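Local coordinates for protein metallo-beta-lactamase (Serratia marcescens, PDB 6K4X) that hydrolyses the amide bond of beta-lactam antibiotics with a pair of zinc ions, as a subclass B3 metallo-beta-lactamase, at residues Val65-Leu69 and Leu134-Gly138; Ile14-Thr18 and Trp159-Glu163; Ala94-Asn98 and Thr151-Ile155. One frame throughout, in Å; residues are numbered along the deposited sequence. Where two conformers were deposited one is given.

Interaction 1. Residues Val65-Leu69 and Leu134-Gly138; sequences VKYIL and LVKLG
Two strands from different sheets face each other through their side chains: 65-69, an inner strand of the seven-strand sheet, and 134-137, at the edge of the five-strand sheet. Strand 65-69 departs from extended geometry at Lys66 (phi/psi -102/-27). The axes run nearly antiparallel (159°), 8.6 Å apart at closest, too far for backbone pairing; Lys66 and Leu137 are nearest, 7.8 Å between CA atoms. With chi1 m, Tyr67 offers one ring face to Val135 (chi1 t), whose CG1 lies 4.1 Å from the ring centroid in a CH-pi contact; Tyr67 CE2 comes 3.7 Å from Lys136 O and, at the ring edge, 4.5 Å from Leu137 CB. Aliphatic contacts are Leu69 CD2 to Val135 CG1 (4.5 Å) and Lys66 CB to Leu137 CD1 (3.7 Å); Lys66 NZ turns away and hydrogen-bonds to Ser63 O. Sheets packed face to face, with helices outside (81-88 covers the other side of 65-69), make the metallo-beta-lactamase alpha-beta/beta-alpha sandwich. With no hydrogen bond across, the contact rests on apolar side chains, Leu93 and Ile38 filling in beside them.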
# COMPACT_ATOMS: atom_id res chain seq x y z
N VAL A 65 8.26 -9.17 13.27
CA VAL A 65 7.51 -8.93 12.03
C VAL A 65 7.58 -10.20 11.18
O VAL A 65 8.67 -10.61 10.76
CB VAL A 65 8.08 -7.74 11.26
CG1 VAL A 65 7.33 -7.54 9.96
CG2 VAL A 65 8.07 -6.46 12.10
N LYS A 66 6.43 -10.83 10.94
CA LYS A 66 6.41 -12.15 10.31
C LYS A 66 6.05 -12.11 8.83
O LYS A 66 6.47 -13.01 8.10
CB LYS A 66 5.44 -13.06 11.06
CG LYS A 66 5.76 -13.24 12.53
CD LYS A 66 7.20 -13.56 12.84
CE LYS A 66 7.44 -13.74 14.33
NZ LYS A 66 8.85 -13.99 14.65
N TYR A 67 5.30 -11.10 8.42
CA TYR A 67 4.92 -10.93 7.01
C TYR A 67 5.12 -9.47 6.64
O TYR A 67 4.87 -8.57 7.47
CB TYR A 67 3.45 -11.26 6.77
CG TYR A 67 3.11 -12.72 6.89
CD1 TYR A 67 3.55 -13.61 5.94
CD2 TYR A 67 2.34 -13.21 7.93
CE1 TYR A 67 3.25 -14.96 6.01
CE2 TYR A 67 2.03 -14.57 8.02
CZ TYR A 67 2.50 -15.44 7.06
OH TYR A 67 2.21 -16.78 7.10
N ILE A 68 5.56 -9.24 5.40
CA ILE A 68 5.57 -7.93 4.78
C ILE A 68 4.64 -8.04 3.57
O ILE A 68 4.89 -8.85 2.67
CB ILE A 68 6.98 -7.51 4.35
CG1 ILE A 68 7.94 -7.46 5.54
CG2 ILE A 68 6.94 -6.18 3.63
CD1 ILE A 68 9.41 -7.40 5.17
N LEU A 69 3.61 -7.21 3.54
CA LEU A 69 2.63 -7.20 2.48
C LEU A 69 2.96 -6.09 1.51
O LEU A 69 3.17 -4.96 1.95
CB LEU A 69 1.24 -6.99 3.08
CG LEU A 69 0.87 -7.91 4.24
CD1 LEU A 69 -0.56 -7.66 4.67
CD2 LEU A 69 1.10 -9.36 3.90
N LEU A 134 -7.00 -14.71 2.79
CA LEU A 134 -6.70 -14.25 4.13
C LEU A 134 -5.26 -14.58 4.52
O LEU A 134 -4.79 -15.73 4.35
CB LEU A 134 -7.64 -14.94 5.12
CG LEU A 134 -9.03 -14.32 5.24
CD1 LEU A 134 -9.86 -15.08 6.26
CD2 LEU A 134 -8.95 -12.84 5.62
N VAL A 135 -4.57 -13.60 5.09
CA VAL A 135 -3.27 -13.74 5.70
C VAL A 135 -3.49 -13.70 7.21
O VAL A 135 -4.02 -12.72 7.72
CB VAL A 135 -2.30 -12.64 5.25
CG1 VAL A 135 -0.95 -12.76 5.94
CG2 VAL A 135 -2.16 -12.63 3.75
N LYS A 136 -3.12 -14.78 7.91
CA LYS A 136 -3.37 -14.84 9.34
C LYS A 136 -2.05 -14.95 10.09
O LYS A 136 -1.09 -15.61 9.66
CB LYS A 136 -4.32 -15.97 9.72
CG LYS A 136 -3.93 -17.34 9.22
CD LYS A 136 -4.99 -18.36 9.59
CE LYS A 136 -4.71 -19.73 9.01
NZ LYS A 136 -3.37 -20.22 9.39
N LEU A 137 -2.00 -14.27 11.22
CA LEU A 137 -0.86 -14.32 12.13
C LEU A 137 -1.42 -14.16 13.54
O LEU A 137 -1.86 -13.09 13.89
CB LEU A 137 0.10 -13.18 11.81
CG LEU A 137 1.42 -13.16 12.57
CD1 LEU A 137 2.14 -11.84 12.32
CD2 LEU A 137 1.25 -13.38 14.06
N GLY A 138 -1.44 -15.24 14.32
CA GLY A 138 -2.06 -15.16 15.63
C GLY A 138 -3.48 -14.61 15.48
O GLY A 138 -4.27 -15.14 14.70

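Interaction 2. Residues Ile14-Thr18 and Trp159-Glu163; sequences IYGNT and WQSCE
A tight hairpin sits on the end of a strand. Residues Tyr15-Thr18 form a type II' beta turn, with Gly16 at phi/psi 56/-123 and Thr18 N hydrogen-bonded to Tyr15 O (2.9 Å). Ile14 and Tyr15 both face Thr18 in a classic beta bulge: Ile14 N gives Thr18 O a 2.9 Å hydrogen bond, Tyr15 N a weak one of 3.4 Å. Strand 159-163 is extended, and Gly16 and Cys162 are nearest, 5.1 Å between CA atoms. A beta carbon on Gly16 would clash with Cys162 O.

Every direct hydrogen bond between the segments has a side chain on at least one end. Trp159 NE1 donates to Thr18 OG1 (2.9 Å), Thr18 OG1 to Ser161 OG (2.7 Å), and Ser161 OG to Asn17 OD1 (2.7 Å), a chain donated in one direction. Thr18 and Ser161 both have chi1 m, Asn17 and Trp159 p. One water accepts from Asn17 ND2 and donates to Gln160 O, both 2.9 Å; another accepts from Cys162 N (2.9 Å) and donates to Asn17 OD1 (3.0 Å). Asn17 ND2 also hydrogen-bonds to Ser32 O. At the far end Gly16 N donates to Glu163 OE2 (2.8 Å), which is also hydrogen-bonded to Asn233 ND2. Tyr15 (chi1 t) and Glu163 (chi1 m, chi2 t) place Glu163 CG and OE2 over one ring face, CG 4.1 Å from the Tyr15 centroid in a CH-pi contact; Tyr15 OH hydrogen-bonds to Lys166 O.

The contact joins the sandwich's two sheets beside the Cys162-Cys167 disulfide, away from the zinc site. The buried Thr18 and Ser161 hydroxyls each accept one hydrogen bond and donate another.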
# COMPACT_ATOMS: atom_id res chain seq x y z
N ILE A 14 -2.87 4.97 14.49
CA ILE A 14 -4.05 5.46 13.81
C ILE A 14 -5.31 4.95 14.52
O ILE A 14 -6.25 5.72 14.77
CB ILE A 14 -4.01 5.07 12.32
CG1 ILE A 14 -2.98 5.96 11.62
CG2 ILE A 14 -5.38 5.18 11.66
CD1 ILE A 14 -2.63 5.57 10.21
N TYR A 15 -5.37 3.66 14.84
CA TYR A 15 -6.52 3.11 15.55
C TYR A 15 -6.12 1.74 16.09
O TYR A 15 -5.62 0.90 15.34
CB TYR A 15 -7.73 2.95 14.62
CG TYR A 15 -9.01 2.70 15.38
CD1 TYR A 15 -9.73 3.76 15.89
CD2 TYR A 15 -9.47 1.42 15.61
CE1 TYR A 15 -10.88 3.56 16.63
CE2 TYR A 15 -10.63 1.20 16.35
CZ TYR A 15 -11.31 2.27 16.88
OH TYR A 15 -12.46 2.09 17.61
N GLY A 16 -6.35 1.49 17.37
CA GLY A 16 -6.09 0.19 17.93
C GLY A 16 -4.65 -0.24 17.68
O GLY A 16 -3.72 0.40 18.12
N ASN A 17 -4.48 -1.38 17.02
CA ASN A 17 -3.17 -1.95 16.72
C ASN A 17 -2.67 -1.60 15.32
O ASN A 17 -1.75 -2.29 14.83
CB ASN A 17 -3.19 -3.47 16.91
CG ASN A 17 -4.17 -4.18 16.01
OD1 ASN A 17 -5.22 -3.63 15.64
ND2 ASN A 17 -3.88 -5.42 15.66
N THR A 18 -3.25 -0.57 14.68
CA THR A 18 -2.78 -0.08 13.40
C THR A 18 -1.91 1.15 13.62
O THR A 18 -2.42 2.17 14.10
CB THR A 18 -3.95 0.31 12.49
OG1 THR A 18 -4.70 -0.87 12.16
CG2 THR A 18 -3.51 0.97 11.21
N TRP A 159 -8.31 -5.07 6.97
CA TRP A 159 -8.37 -5.73 8.25
C TRP A 159 -9.28 -4.95 9.18
O TRP A 159 -9.81 -3.90 8.81
CB TRP A 159 -6.98 -5.91 8.83
CG TRP A 159 -6.26 -4.62 9.11
CD1 TRP A 159 -6.31 -3.86 10.24
CD2 TRP A 159 -5.35 -3.94 8.22
NE1 TRP A 159 -5.50 -2.77 10.12
CE2 TRP A 159 -4.89 -2.79 8.89
CE3 TRP A 159 -4.86 -4.22 6.95
CZ2 TRP A 159 -3.98 -1.93 8.30
CZ3 TRP A 159 -3.96 -3.37 6.36
CH2 TRP A 159 -3.51 -2.24 7.05
N GLN A 160 -9.45 -5.47 10.39
CA GLN A 160 -10.20 -4.78 11.41
C GLN A 160 -9.30 -4.52 12.60
O GLN A 160 -8.57 -5.42 13.01
CB GLN A 160 -11.40 -5.61 11.86
CG GLN A 160 -12.37 -5.87 10.72
CD GLN A 160 -13.77 -6.17 11.19
OE1 GLN A 160 -14.07 -6.21 12.38
NE2 GLN A 160 -14.65 -6.37 10.22
N SER A 161 -9.36 -3.30 13.15
CA SER A 161 -8.68 -2.98 14.38
C SER A 161 -9.70 -2.48 15.39
O SER A 161 -10.68 -1.82 15.02
CB SER A 161 -7.61 -1.93 14.17
OG SER A 161 -6.47 -2.46 13.49
N CYS A 162 -9.45 -2.77 16.67
CA CYS A 162 -10.44 -2.52 17.69
C CYS A 162 -9.79 -1.87 18.91
O CYS A 162 -8.62 -2.11 19.22
CB CYS A 162 -11.13 -3.82 18.11
SG CYS A 162 -11.83 -4.82 16.77
N GLU A 163 -10.60 -1.09 19.63
CA GLU A 163 -10.23 -0.48 20.91
C GLU A 163 -11.33 -0.79 21.92
O GLU A 163 -12.44 -0.27 21.78
CB GLU A 163 -10.06 1.04 20.78
CG GLU A 163 -8.87 1.45 19.90
CD GLU A 163 -8.66 2.95 19.74
OE1 GLU A 163 -9.39 3.75 20.36
OE2 GLU A 163 -7.74 3.34 18.99
O HOH W 1 -6.15 -6.57 14.19
O HOH W 2 -7.51 -4.93 17.03

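Interaction 3. Residues Ala94-Asn98 and Thr151-Ile155; sequences AGAAN and TEGGI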
# COMPACT_ATOMS: atom_id res chain seq x y z
N ALA A 94 2.55 -10.87 -2.06
CA ALA A 94 2.21 -9.96 -3.13
C ALA A 94 1.24 -10.63 -4.10
O ALA A 94 1.15 -11.88 -4.19
CB ALA A 94 3.45 -9.51 -3.85
N GLY A 95 0.62 -9.80 -4.93
CA GLY A 95 -0.16 -10.32 -6.03
C GLY A 95 0.71 -11.12 -6.98
O GLY A 95 1.88 -10.80 -7.19
N ALA A 96 0.13 -12.16 -7.58
CA ALA A 96 0.88 -13.14 -8.38
C ALA A 96 1.75 -12.46 -9.43
O ALA A 96 2.89 -12.86 -9.60
CB ALA A 96 -0.07 -14.11 -9.03
N ALA A 97 1.20 -11.49 -10.15
CA ALA A 97 1.90 -10.91 -11.29
C ALA A 97 3.01 -9.95 -10.87
O ALA A 97 3.76 -9.53 -11.72
CB ALA A 97 0.90 -10.22 -12.20
N ASN A 98 3.09 -9.57 -9.60
CA ASN A 98 4.17 -8.69 -9.13
C ASN A 98 5.28 -9.46 -8.40
O ASN A 98 6.29 -8.86 -8.01
CB ASN A 98 3.64 -7.60 -8.20
CG ASN A 98 2.89 -6.49 -8.91
OD1 ASN A 98 2.77 -6.48 -10.14
ND2 ASN A 98 2.41 -5.51 -8.16
N THR A 151 -0.36 -1.60 -11.68
CA THR A 151 0.50 -2.74 -11.93
C THR A 151 -0.42 -3.96 -12.01
O THR A 151 -1.52 -3.94 -11.46
CB THR A 151 1.56 -3.00 -10.83
OG1 THR A 151 0.90 -3.43 -9.63
CG2 THR A 151 2.49 -1.83 -10.58
N GLU A 152 0.05 -5.03 -12.65
CA GLU A 152 -0.83 -6.18 -12.79
C GLU A 152 -1.08 -6.88 -11.45
O GLU A 152 -2.17 -7.43 -11.24
CB GLU A 152 -0.22 -7.20 -13.76
CG GLU A 152 -0.26 -6.80 -15.22
CD GLU A 152 0.07 -7.92 -16.20
OE1 GLU A 152 0.40 -9.02 -15.73
OE2 GLU A 152 -0.04 -7.68 -17.42
N GLY A 153 -0.09 -6.85 -10.55
CA GLY A 153 -0.23 -7.59 -9.29
C GLY A 153 -0.59 -6.72 -8.09
O GLY A 153 -0.41 -7.15 -6.96
N GLY A 154 -1.16 -5.54 -8.32
CA GLY A 154 -1.51 -4.64 -7.21
C GLY A 154 -2.49 -5.28 -6.26
O GLY A 154 -3.47 -5.89 -6.72
N ILE A 155 -2.27 -5.11 -4.96
CA ILE A 155 -3.15 -5.60 -3.93
C ILE A 155 -3.46 -4.46 -2.97
O ILE A 155 -2.56 -3.74 -2.51
CB ILE A 155 -2.54 -6.78 -3.15
CG1 ILE A 155 -2.24 -7.99 -4.05
CG2 ILE A 155 -3.42 -7.17 -1.97
CD1 ILE A 155 -3.45 -8.74 -4.55
O HOH W 3 1.01 -6.97 -4.49
O HOH W 4 3.68 -9.29 -14.67
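This is a close meeting of two backbones, set by glycines, where the end of strand 91-95 and the residues after it meet the loop between strands 140-146 and 155-163. Gly95 and Gly153 come within 4.3 Å between CA atoms, and Gly95 CA makes a CA-H...O contact of 3.3 Å with Gly153 O. Beta carbons at either glycine would clash across the gap. A water accepts from Gly95 N at 2.9 Å and lies 2.9 Å from Gly153 O.

Asn98 reaches across to the type I beta turn formed by Thr151-Gly154. Its ND2 donates to Thr151 OG1 at 3.0 Å, with good geometry, and its OD1 takes a weak hydrogen bond from Gly153 N at 2.9 Å. The turn follows directly on the zinc ligand His150, and the Thr151 side chain touches His72 and His74, the other two histidines of that metal site. The bond from Asn98 therefore ties Thr151, whose side chain is about 5 Å from a bound zinc, to the residues after strand 91-95. Nearer the surface Ala97 CB packs on Glu152 CB at 3.6 Å. Ile155, which starts strand 155-163, brings CG1 to 3.5 Å from Gly95 N.

In the fold
Interactions 1 and 2 join the two sheets directly; interaction 3 joins the end of one sheet's strand to the loop leading into the other. Interaction 1 brings strand faces together by apolar side chains without hydrogen bonds and is partly buried, with Lys66 and Lys136 exposed. Interaction 2, also partly buried and 15 Å away centre to centre, joins the same two sheets through a chain of side-chain hydrogen bonds and waters. Interaction 3, the most buried, lies 25 Å from interaction 2, on the other side of the chain's centre, and relies on glycines and one asparagine next to the zinc site. Strands 65-69 and 91-95 are sheet neighbours, linking interactions 1 and 3.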